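Local coordinates for envelope glycoprotein (Thogoto virus, PDB 5XEA) that drives fusion of the viral and host membranes and probably also attaches the virus to its host-cell receptor, at the interface of chains A and B. Sequence-based numbering; all coordinates share one arbitrary frame. Chains: chain A/B, Envelope glycoprotein.

The interface of chains A and B. Residues chain A 299, 405-408; chain B 296-297, 299-300, 303.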
ATOM      1  N   LEU A 299       1.196 -23.525  -0.576  1.00 40.26           N
ATOM      2  CA  LEU A 299       1.170 -24.060  -1.939  1.00 41.76           C
ATOM      3  C   LEU A 299       2.409 -24.896  -2.229  1.00 43.27           C
ATOM      4  O   LEU A 299       2.319 -25.941  -2.884  1.00 38.16           O
ATOM      5  CB  LEU A 299       1.051 -22.926  -2.958  1.00 39.63           C
ATOM      6  CG  LEU A 299      -0.331 -22.283  -3.016  1.00 48.60           C
ATOM      7  CD1 LEU A 299      -0.308 -21.020  -3.877  1.00 49.43           C
ATOM      8  CD2 LEU A 299      -1.326 -23.286  -3.556  1.00 48.03           C
ATOM      9  N   TYR A 405      -7.107 -22.551 -14.176  1.00 40.80           N
ATOM     10  CA  TYR A 405      -5.721 -22.087 -14.217  1.00 43.44           C
ATOM     11  C   TYR A 405      -5.634 -20.658 -13.703  1.00 49.37           C
ATOM     12  O   TYR A 405      -6.462 -19.822 -14.103  1.00 51.05           O
ATOM     13  CB  TYR A 405      -5.180 -22.152 -15.643  1.00 43.71           C
ATOM     14  CG  TYR A 405      -4.823 -23.547 -16.127  1.00 46.18           C
ATOM     15  CD1 TYR A 405      -3.536 -23.848 -16.526  1.00 43.40           C
ATOM     16  CD2 TYR A 405      -5.777 -24.553 -16.181  1.00 49.73           C
ATOM     17  CE1 TYR A 405      -3.198 -25.097 -16.975  1.00 51.96           C
ATOM     18  CE2 TYR A 405      -5.451 -25.829 -16.629  1.00 57.11           C
ATOM     19  CZ  TYR A 405      -4.152 -26.091 -17.019  1.00 48.78           C
ATOM     20  OH  TYR A 405      -3.788 -27.335 -17.465  1.00 47.88           O
ATOM     21  N   PRO A 406      -4.681 -20.317 -12.839  1.00 42.07           N
ATOM     22  CA  PRO A 406      -4.507 -18.918 -12.452  1.00 48.46           C
ATOM     23  C   PRO A 406      -3.761 -18.149 -13.537  1.00 48.35           C
ATOM     24  O   PRO A 406      -3.241 -18.715 -14.509  1.00 41.19           O
ATOM     25  CB  PRO A 406      -3.678 -19.015 -11.170  1.00 46.53           C
ATOM     26  CG  PRO A 406      -2.821 -20.218 -11.414  1.00 43.58           C
ATOM     27  CD  PRO A 406      -3.737 -21.196 -12.126  1.00 43.92           C
ATOM     28  N   SER A 407      -3.697 -16.835 -13.332  1.00 39.77           N
ATOM     29  CA  SER A 407      -3.044 -15.941 -14.273  1.00 54.91           C
ATOM     30  C   SER A 407      -2.768 -14.617 -13.571  1.00 50.99           C
ATOM     31  O   SER A 407      -3.503 -14.225 -12.661  1.00 40.84           O
ATOM     32  CB  SER A 407      -3.915 -15.716 -15.512  1.00 62.01           C
ATOM     33  OG  SER A 407      -3.138 -15.219 -16.584  1.00 77.31           O
ATOM     34  N   ALA A 408      -1.684 -13.956 -13.992  1.00 52.41           N
ATOM     35  CA  ALA A 408      -1.332 -12.638 -13.469  1.00 51.29           C
ATOM     36  C   ALA A 408      -2.566 -11.749 -13.415  1.00 61.13           C
ATOM     37  O   ALA A 408      -3.317 -11.646 -14.387  1.00 64.59           O
ATOM     38  CB  ALA A 408      -0.241 -11.989 -14.328  1.00 41.70           C
TER
ATOM     39  N   LEU B 296       1.839 -16.351  -9.907  1.00 43.70           N
ATOM     40  CA  LEU B 296       0.632 -16.889 -10.529  1.00 45.28           C
ATOM     41  C   LEU B 296       0.908 -17.470 -11.916  1.00 43.90           C
ATOM     42  O   LEU B 296       0.286 -18.472 -12.299  1.00 48.95           O
ATOM     43  CB  LEU B 296      -0.453 -15.819 -10.605  1.00 37.30           C
ATOM     44  CG  LEU B 296      -1.075 -15.385  -9.265  1.00 46.44           C
ATOM     45  CD1 LEU B 296      -1.848 -14.061  -9.421  1.00 46.03           C
ATOM     46  CD2 LEU B 296      -1.973 -16.464  -8.686  1.00 38.90           C
ATOM     47  N   GLU B 297       1.832 -16.875 -12.676  1.00 45.68           N
ATOM     48  CA  GLU B 297       2.190 -17.473 -13.959  1.00 40.85           C
ATOM     49  C   GLU B 297       3.024 -18.743 -13.767  1.00 45.52           C
ATOM     50  O   GLU B 297       2.983 -19.648 -14.612  1.00 41.04           O
ATOM     51  CB  GLU B 297       2.925 -16.459 -14.840  1.00 46.29           C
ATOM     52  CG  GLU B 297       2.087 -15.215 -15.217  1.00 54.46           C
ATOM     53  CD  GLU B 297       0.987 -15.518 -16.223  1.00 56.03           C
ATOM     54  OE1 GLU B 297       1.259 -16.236 -17.200  1.00 60.46           O
ATOM     55  OE2 GLU B 297      -0.157 -15.053 -16.037  1.00 59.93           O
ATOM     56  N   LEU B 299       2.414 -20.795 -11.152  1.00 39.78           N
ATOM     57  CA  LEU B 299       1.375 -21.765 -10.821  1.00 44.57           C
ATOM     58  C   LEU B 299       0.624 -22.202 -12.070  1.00 46.40           C
ATOM     59  O   LEU B 299       0.220 -23.365 -12.182  1.00 41.29           O
ATOM     60  CB  LEU B 299       0.414 -21.192  -9.776  1.00 36.21           C
ATOM     61  CG  LEU B 299       1.012 -21.032  -8.375  1.00 44.44           C
ATOM     62  CD1 LEU B 299       0.142 -20.103  -7.528  1.00 43.01           C
ATOM     63  CD2 LEU B 299       1.186 -22.413  -7.692  1.00 42.08           C
ATOM     64  N   ARG B 300       0.438 -21.283 -13.024  1.00 40.08           N
ATOM     65  CA  ARG B 300      -0.176 -21.635 -14.300  1.00 39.16           C
ATOM     66  C   ARG B 300       0.645 -22.693 -15.033  1.00 47.21           C
ATOM     67  O   ARG B 300       0.106 -23.710 -15.489  1.00 45.37           O
ATOM     68  CB  ARG B 300      -0.330 -20.386 -15.168  1.00 36.86           C
ATOM     69  CG  ARG B 300      -1.119 -20.621 -16.463  1.00 45.12           C
ATOM     70  CD  ARG B 300      -1.211 -19.326 -17.310  1.00 48.17           C
ATOM     71  NE  ARG B 300      -2.163 -19.423 -18.414  1.00 47.24           N
ATOM     72  CZ  ARG B 300      -3.479 -19.288 -18.286  1.00 44.58           C
ATOM     73  NH1 ARG B 300      -4.019 -19.045 -17.103  1.00 41.89           N
ATOM     74  NH2 ARG B 300      -4.266 -19.410 -19.341  1.00 45.14           N
ATOM     75  N   PHE B 303       0.406 -25.984 -13.096  1.00 38.86           N
ATOM     76  CA  PHE B 303      -0.866 -26.636 -13.379  1.00 45.86           C
ATOM     77  C   PHE B 303      -0.857 -27.313 -14.747  1.00 45.56           C
ATOM     78  O   PHE B 303      -1.385 -28.418 -14.896  1.00 47.18           O
ATOM     79  CB  PHE B 303      -2.016 -25.642 -13.282  1.00 40.11           C
ATOM     80  CG  PHE B 303      -2.510 -25.455 -11.891  1.00 44.79           C
ATOM     81  CD1 PHE B 303      -1.681 -25.720 -10.822  1.00 50.82           C
ATOM     82  CD2 PHE B 303      -3.800 -25.027 -11.645  1.00 47.19           C
ATOM     83  CE1 PHE B 303      -2.123 -25.568  -9.520  1.00 55.75           C
ATOM     84  CE2 PHE B 303      -4.254 -24.865 -10.338  1.00 51.41           C
ATOM     85  CZ  PHE B 303      -3.412 -25.145  -9.275  1.00 48.11           C
TER
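A central coiled coil, packed along its outside by an extended C-terminal segment of a neighbouring subunit, is the setting of this contact, as expected of a gp64-type trimeric fusogen. Chain A contributes the loop A:Tyr405 to A:Ala408 and, from its own helix 282-327, A:Leu299; chain B contributes one flank of the same helix.

Two polar side chains of the chain B helix hold the loop through its backbone and the A:Ser407 hydroxyl. B:Arg300 has CG anti to its backbone N (chi1 -173°) and runs extended to NE, so its aliphatic part passes alongside the A:Pro406 carbonyl before the guanidinium NH1 donates to A:Pro406 O at 2.7 Å. The oxygen lies within 1° of the guanidinium plane, but NH1 stands well above the carbonyl plane, away from a lone-pair direction. B:Glu297 bends at chi2 to bring its carboxylate to the next two residues. Its OE2 accepts from A:Ala408 N at 2.8 Å through the anti lone pair, nearly straight (174° at H), and from A:Ser407 OG at 3.0 Å through the syn lone pair. Two donors on one oxygen, one on each lone pair, probably help hold the carboxylate in this orientation, and the hydroxyl is placed for it by sitting anti to the A:Ser407 backbone N.

Between these polar points and the trimer core lies A:Pro406, 71 Å² of whose surface is buried by chain B. Its CG abuts B:Leu299 CB at 3.8 Å, the two side chains crossing at about a right angle, while its CB meets B:Leu296 CD2 and its CD approaches B:Phe303 CD2 at 3.9 Å, the side chains crossing obliquely. B:Phe303 CB sits over one face of the A:Tyr405 ring, 3.9 Å above its plane and displaced toward the rim, so the tyrosine face meets a methylene rather than the phenylalanine ring.

On the inner side, B:Leu299 reaches its equivalent, A:Leu299, tip to tip through the CD1 methyls at 3.8 Å. B:Leu299 thus links helix-helix packing in the core to the chain A loop, which follows the outer flank of the chain B helix.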